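Local coordinates for protein ditrans,polycis-undecaprenyl-diphosphate synthase ((2E,6E)-farnesyl-diphosphate specific) (Acinetobacter baumannii, PDB 6ACS) that probably catalyses the sequential condensation of isopentenyl diphosphate with farnesyl diphosphate to give undecaprenyl diphosphate, the precursor of the bacterial cell-wall carrier lipid, at residues B[14-19]-B[194-199]; B[95-100]-B[127-132]. All blocks are in the same frame, centred on the assembly; numbering follows the deposited sequence. Where two conformers were deposited one is given.

Contact 1: residues B[14-19]-B[194-199]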
loop_
_atom_site.group_PDB
_atom_site.type_symbol
_atom_site.label_atom_id
_atom_site.label_comp_id
_atom_site.label_asym_id
_atom_site.label_seq_id
_atom_site.Cartn_x
_atom_site.Cartn_y
_atom_site.Cartn_z
ATOM N N ALA B 14 7.074 -10.893 0.342
ATOM C CA ALA B 14 6.131 -10.925 1.447
ATOM C C ALA B 14 4.989 -11.847 1.068
ATOM O O ALA B 14 4.599 -11.896 -0.094
ATOM C CB ALA B 14 5.590 -9.531 1.772
ATOM N N ILE B 15 4.440 -12.570 2.046
ATOM C CA ILE B 15 3.355 -13.516 1.776
ATOM C C ILE B 15 2.237 -13.347 2.797
ATOM O O ILE B 15 2.477 -13.404 4.010
ATOM C CB ILE B 15 3.842 -14.977 1.793
ATOM C CG1 ILE B 15 5.046 -15.153 0.871
ATOM C CG2 ILE B 15 2.697 -15.904 1.363
ATOM C CD1 ILE B 15 5.571 -16.602 0.823
ATOM N N ILE B 16 1.014 -13.176 2.300
ATOM C CA ILE B 16 -0.198 -13.279 3.105
ATOM C C ILE B 16 -0.695 -14.703 2.943
ATOM O O ILE B 16 -1.163 -15.086 1.863
ATOM C CB ILE B 16 -1.255 -12.274 2.650
ATOM C CG1 ILE B 16 -0.717 -10.855 2.820
ATOM C CG2 ILE B 16 -2.553 -12.454 3.440
ATOM C CD1 ILE B 16 -1.683 -9.822 2.246
ATOM N N MET B 17 -0.552 -15.486 4.006
ATOM C CA MET B 17 -0.872 -16.908 4.016
ATOM C C MET B 17 -2.341 -17.015 4.400
ATOM O O MET B 17 -2.697 -16.877 5.574
ATOM C CB MET B 17 0.033 -17.633 5.009
ATOM C CG MET B 17 1.527 -17.391 4.784
ATOM S SD MET B 17 2.593 -18.161 6.041
ATOM C CE MET B 17 2.203 -17.184 7.490
ATOM N N ASP B 18 -3.199 -17.285 3.421
ATOM C CA ASP B 18 -4.637 -17.306 3.647
ATOM C C ASP B 18 -5.216 -18.577 3.045
ATOM O O ASP B 18 -4.890 -18.945 1.914
ATOM C CB ASP B 18 -5.289 -16.055 3.030
ATOM C CG ASP B 18 -6.768 -15.944 3.333
ATOM O OD1 ASP B 18 -7.255 -16.627 4.268
ATOM O OD2 ASP B 18 -7.444 -15.167 2.618
ATOM N N GLY B 19 -6.133 -19.199 3.785
ATOM C CA GLY B 19 -6.712 -20.472 3.403
ATOM C C GLY B 19 -8.214 -20.575 3.562
ATOM O O GLY B 19 -8.774 -21.663 3.393
ATOM N N SER B 194 -5.210 -6.257 2.608
ATOM C CA SER B 194 -5.773 -6.491 3.939
ATOM C C SER B 194 -4.844 -6.010 5.057
ATOM O O SER B 194 -4.570 -6.730 6.018
ATOM C CB SER B 194 -6.115 -7.966 4.132
ATOM O OG SER B 194 -7.102 -8.377 3.201
ATOM N N ASN B 195 -4.383 -4.771 4.934
ATOM C CA ASN B 195 -3.713 -4.110 6.055
ATOM C C ASN B 195 -2.439 -4.853 6.463
ATOM O O ASN B 195 -2.105 -4.963 7.646
ATOM C CB ASN B 195 -4.662 -3.979 7.246
ATOM C CG ASN B 195 -4.112 -3.069 8.324
ATOM O OD1 ASN B 195 -3.401 -2.108 8.033
ATOM N ND2 ASN B 195 -4.405 -3.391 9.574
ATOM N N PHE B 196 -1.693 -5.330 5.474
ATOM C CA PHE B 196 -0.412 -5.941 5.798
ATOM C C PHE B 196 0.598 -4.807 5.622
ATOM O O PHE B 196 0.355 -3.712 6.137
ATOM C CB PHE B 196 -0.221 -7.218 4.944
ATOM C CG PHE B 196 1.059 -8.002 5.210
ATOM C CD1 PHE B 196 1.565 -8.163 6.484
ATOM C CD2 PHE B 196 1.652 -8.705 4.174
ATOM C CE1 PHE B 196 2.730 -8.900 6.702
ATOM C CE2 PHE B 196 2.804 -9.482 4.386
ATOM C CZ PHE B 196 3.342 -9.575 5.644
ATOM N N LEU B 197 1.677 -5.007 4.878
ATOM C CA LEU B 197 2.818 -4.076 4.764
ATOM C C LEU B 197 2.591 -2.862 3.852
ATOM O O LEU B 197 3.228 -2.707 2.805
ATOM C CB LEU B 197 4.005 -4.857 4.248
ATOM C CG LEU B 197 4.484 -6.016 5.100
ATOM C CD1 LEU B 197 5.543 -6.800 4.305
ATOM C CD2 LEU B 197 5.068 -5.459 6.383
ATOM N N LEU B 198 1.745 -1.941 4.306
ATOM C CA LEU B 198 1.310 -0.837 3.443
ATOM C C LEU B 198 2.468 0.080 3.048
ATOM O O LEU B 198 2.668 0.383 1.861
ATOM C CB LEU B 198 0.234 -0.025 4.166
ATOM C CG LEU B 198 -0.958 -0.846 4.647
ATOM C CD1 LEU B 198 -1.892 0.052 5.474
ATOM C CD2 LEU B 198 -1.713 -1.515 3.484
ATOM N N TRP B 199 3.236 0.547 4.031
ATOM C CA TRP B 199 4.377 1.407 3.722
ATOM C C TRP B 199 5.421 0.652 2.907
ATOM O O TRP B 199 5.923 1.156 1.893
ATOM C CB TRP B 199 4.972 1.943 5.030
ATOM C CG TRP B 199 6.162 2.859 4.873
ATOM C CD1 TRP B 199 7.480 2.487 4.722
ATOM C CD2 TRP B 199 6.149 4.289 4.880
ATOM N NE1 TRP B 199 8.281 3.610 4.617
ATOM C CE2 TRP B 199 7.484 4.726 4.725
ATOM C CE3 TRP B 199 5.134 5.250 5.013
ATOM C CZ2 TRP B 199 7.825 6.073 4.692
ATOM C CZ3 TRP B 199 5.489 6.581 4.985
ATOM C CH2 TRP B 199 6.805 6.980 4.817
#
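Residues 14-17 form the C-terminal part of strand 12-17, whereas 194-199 is an irregular loop that runs across the sheet face carrying Ala-14 and Ile-16. The backbones stay well apart, with CA of Ile-16 and CA of Phe-196 7.8 Å from each other, so apolar side chains make the junction. Loop residue Leu-197 is the centre of an inverse gamma turn. With CG anti to its backbone N (chi1 -178°), Phe-196 lays its ring alongside the strand, sliding past Ile-16, which runs the opposite way. CG1 of Ile-16 lies 3.5 Å from CD2 of Phe-196, and the terminal CD1 of Ile-16 reaches back to CB of Phe-196 at 4.0 Å. Farther out, CE2 of the ring meets CB of Ala-14 at 3.8 Å. Leu-197 places CG over the centre of the Phe-196 ring, 3.6 Å above its plane, and touches Ala-14 CB with CD1 at 3.7 Å. Nearby, Asp-18 (predicted catalytic and magnesium-binding) forms a salt bridge with Arg-186, and Ser-194, predicted to bind substrate, hydrogen-bonds to the same arginine. Strand 12-17 is hydrogen-bonded between strands 56-61 and 183-186, and Phe-196 spans both neighbours, stacking on Phe-60 and touching Thr-58 and Leu-184.

Contact 2: residues B[95-100]-B[127-132]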
loop_
_atom_site.group_PDB
_atom_site.type_symbol
_atom_site.label_atom_id
_atom_site.label_comp_id
_atom_site.label_asym_id
_atom_site.label_seq_id
_atom_site.Cartn_x
_atom_site.Cartn_y
_atom_site.Cartn_z
ATOM N N PHE B 95 20.519 -22.865 7.780
ATOM C CA PHE B 95 20.515 -22.118 6.527
ATOM C C PHE B 95 21.043 -20.690 6.667
ATOM O O PHE B 95 20.986 -19.929 5.697
ATOM C CB PHE B 95 19.106 -22.098 5.930
ATOM C CG PHE B 95 18.641 -23.439 5.431
ATOM C CD1 PHE B 95 19.004 -23.889 4.172
ATOM C CD2 PHE B 95 17.840 -24.248 6.224
ATOM C CE1 PHE B 95 18.581 -25.125 3.712
ATOM C CE2 PHE B 95 17.410 -25.484 5.769
ATOM C CZ PHE B 95 17.781 -25.922 4.511
ATOM N N ASN B 96 21.583 -20.327 7.833
ATOM C CA ASN B 96 22.151 -18.996 8.070
ATOM C C ASN B 96 21.095 -17.906 7.854
ATOM O O ASN B 96 21.339 -16.890 7.190
ATOM C CB ASN B 96 23.385 -18.758 7.195
ATOM C CG ASN B 96 24.258 -17.623 7.710
ATOM O OD1 ASN B 96 24.693 -16.762 6.944
ATOM N ND2 ASN B 96 24.515 -17.617 9.012
ATOM N N ILE B 97 19.917 -18.127 8.443
ATOM C CA ILE B 97 18.771 -17.220 8.364
ATOM C C ILE B 97 18.596 -16.541 9.713
ATOM O O ILE B 97 18.656 -17.202 10.753
ATOM C CB ILE B 97 17.475 -17.963 8.015
ATOM C CG1 ILE B 97 17.589 -18.660 6.668
ATOM C CG2 ILE B 97 16.271 -16.984 8.003
ATOM C CD1 ILE B 97 16.487 -19.651 6.457
ATOM N N ALA B 98 18.386 -15.230 9.694
ATOM C CA ALA B 98 18.076 -14.467 10.899
ATOM C C ALA B 98 16.565 -14.381 11.055
ATOM O O ALA B 98 15.859 -14.034 10.103
ATOM C CB ALA B 98 18.679 -13.063 10.820
ATOM N N LEU B 99 16.076 -14.668 12.257
ATOM C CA LEU B 99 14.653 -14.583 12.551
ATOM C C LEU B 99 14.313 -13.226 13.157
ATOM O O LEU B 99 15.034 -12.721 14.027
ATOM C CB LEU B 99 14.250 -15.699 13.514
ATOM C CG LEU B 99 12.772 -16.015 13.706
ATOM C CD1 LEU B 99 12.078 -16.194 12.366
ATOM C CD2 LEU B 99 12.643 -17.267 14.551
ATOM N N ARG B 100 13.199 -12.647 12.705
ATOM C CA ARG B 100 12.725 -11.367 13.208
ATOM C C ARG B 100 11.213 -11.435 13.378
ATOM O O ARG B 100 10.536 -12.217 12.709
ATOM C CB ARG B 100 13.119 -10.241 12.237
ATOM C CG ARG B 100 12.883 -8.850 12.771
ATOM C CD ARG B 100 13.263 -7.765 11.764
ATOM N NE ARG B 100 14.678 -7.772 11.408
ATOM C CZ ARG B 100 15.308 -6.750 10.836
ATOM N NH1 ARG B 100 14.646 -5.630 10.564
ATOM N NH2 ARG B 100 16.597 -6.844 10.537
ATOM N N GLU B 127 23.505 -14.088 8.422
ATOM C CA GLU B 127 23.518 -12.953 7.514
ATOM C C GLU B 127 23.088 -13.277 6.086
ATOM O O GLU B 127 23.190 -12.401 5.223
ATOM C CB GLU B 127 24.921 -12.338 7.516
ATOM C CG GLU B 127 26.011 -13.344 7.168
ATOM C CD GLU B 127 26.326 -13.378 5.682
ATOM O OE1 GLU B 127 25.986 -12.400 4.979
ATOM O OE2 GLU B 127 26.896 -14.388 5.214
ATOM N N ALA B 128 22.580 -14.478 5.798
ATOM C CA ALA B 128 22.235 -14.737 4.403
ATOM C C ALA B 128 20.830 -14.280 4.033
ATOM O O ALA B 128 20.602 -13.873 2.887
ATOM C CB ALA B 128 22.354 -16.228 4.086
ATOM N N MET B 129 19.894 -14.326 4.971
ATOM C CA MET B 129 18.518 -13.933 4.688
ATOM C C MET B 129 17.861 -13.623 6.017
ATOM O O MET B 129 18.280 -14.144 7.049
ATOM C CB MET B 129 17.741 -15.028 3.955
ATOM C CG MET B 129 16.372 -14.580 3.478
ATOM S SD MET B 129 15.474 -15.882 2.607
ATOM C CE MET B 129 14.841 -16.858 3.968
ATOM N N THR B 130 16.872 -12.734 5.993
ATOM C CA THR B 130 16.041 -12.460 7.153
ATOM C C THR B 130 14.639 -12.996 6.903
ATOM O O THR B 130 14.001 -12.643 5.903
ATOM C CB THR B 130 15.995 -10.968 7.462
ATOM O OG1 THR B 130 17.309 -10.531 7.811
ATOM C CG2 THR B 130 15.028 -10.695 8.619
ATOM N N LEU B 131 14.170 -13.841 7.809
ATOM C CA LEU B 131 12.798 -14.317 7.829
ATOM C C LEU B 131 12.054 -13.568 8.933
ATOM O O LEU B 131 12.414 -13.669 10.109
ATOM C CB LEU B 131 12.751 -15.828 8.067
ATOM C CG LEU B 131 11.358 -16.430 8.323
ATOM C CD1 LEU B 131 10.462 -16.225 7.116
ATOM C CD2 LEU B 131 11.464 -17.916 8.647
ATOM N N THR B 132 11.045 -12.796 8.553
ATOM C CA THR B 132 10.262 -12.025 9.510
ATOM C C THR B 132 8.865 -12.613 9.621
ATOM O O THR B 132 8.191 -12.827 8.603
ATOM C CB THR B 132 10.182 -10.554 9.098
ATOM O OG1 THR B 132 11.511 -10.007 9.075
ATOM C CG2 THR B 132 9.323 -9.768 10.107
#
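Arg-100, Asn-96 and Leu-131 are among the residues burying most surface where strand 97-100 runs parallel to strand 129-132, their axes 28° apart. Asn-96 is the first residue after helical backbone angles cease, in a Schellman motif, with a positive phi of 59° that turns the chain into the strand. Its backbone O accepts Ala-128 N at 3.0 Å, nearly along the C=O axis. The side chain, CG anti to the backbone N, brings OD1 to Glu-127 N at 3.3 Å; this long hydrogen bond is fairly straight at the hydrogen, but the donor sits above the carbonyl plane. Asn-96 thus holds the start of the second segment through both backbone and side chain.

From Ala-98 on the parallel ladder is regular, whereas the buried Met-129 N before it has no partner in the model. Ala-98 N donates to Met-129 O, and Ala-98 O receives Leu-131 N, both at 2.9 Å. Leu-131 O then accepts Arg-100 N in the carbonyl plane. On the face of Ile-97, Leu-99, Met-129 and Leu-131, CB of Leu-131 packs against CG2 of Ile-97 at 3.7 Å, the two side chains crossing obliquely. Leu-99 instead lies alongside Leu-131, with CD1 of Leu-99 4.1 Å from CG of Leu-131. Met-92 of helix 71-95 covers both Ile-97 and Leu-131.

Arg-100 emerges on the other face beside Thr-132, whose OG1 is 3.6 Å from Arg-100 CB. The arginine is extended to CD and then bends at chi3 (-62°), bringing NE within 4.1 Å of CG2 of Thr-130 as the side chains cross obliquely. NH1 forms a salt bridge with Asp-177.

Helix 110-123 connects the two strands, a beta-alpha-beta crossover at the edge of the chain's parallel sheet, consistent with the cis-prenyltransferase fold.

How the contacts relate
Both contacts involve the same parallel sheet, but about 19 Å separates their centres and they do not touch. Every touching residue of contact 1 is buried, and it joins a central strand to a distant loop through apolar side chains. Contact 2 ties two adjacent strands at the sheet margin by a backbone ladder, with hydrophobic packing on one face and Ala-98, Arg-100 and two threonines, mostly partly exposed, on the other. Strand 56-61 lies between the two places, hydrogen-bonded to 12-17 on one side and 129-134 on the other. In sequence, contact 2 is nested within the long loop closed by contact 1. Contact 1 includes the predicted active-site residue Asp-18 and predicted substrate-binding residues; contact 2 lies away from the predicted sites.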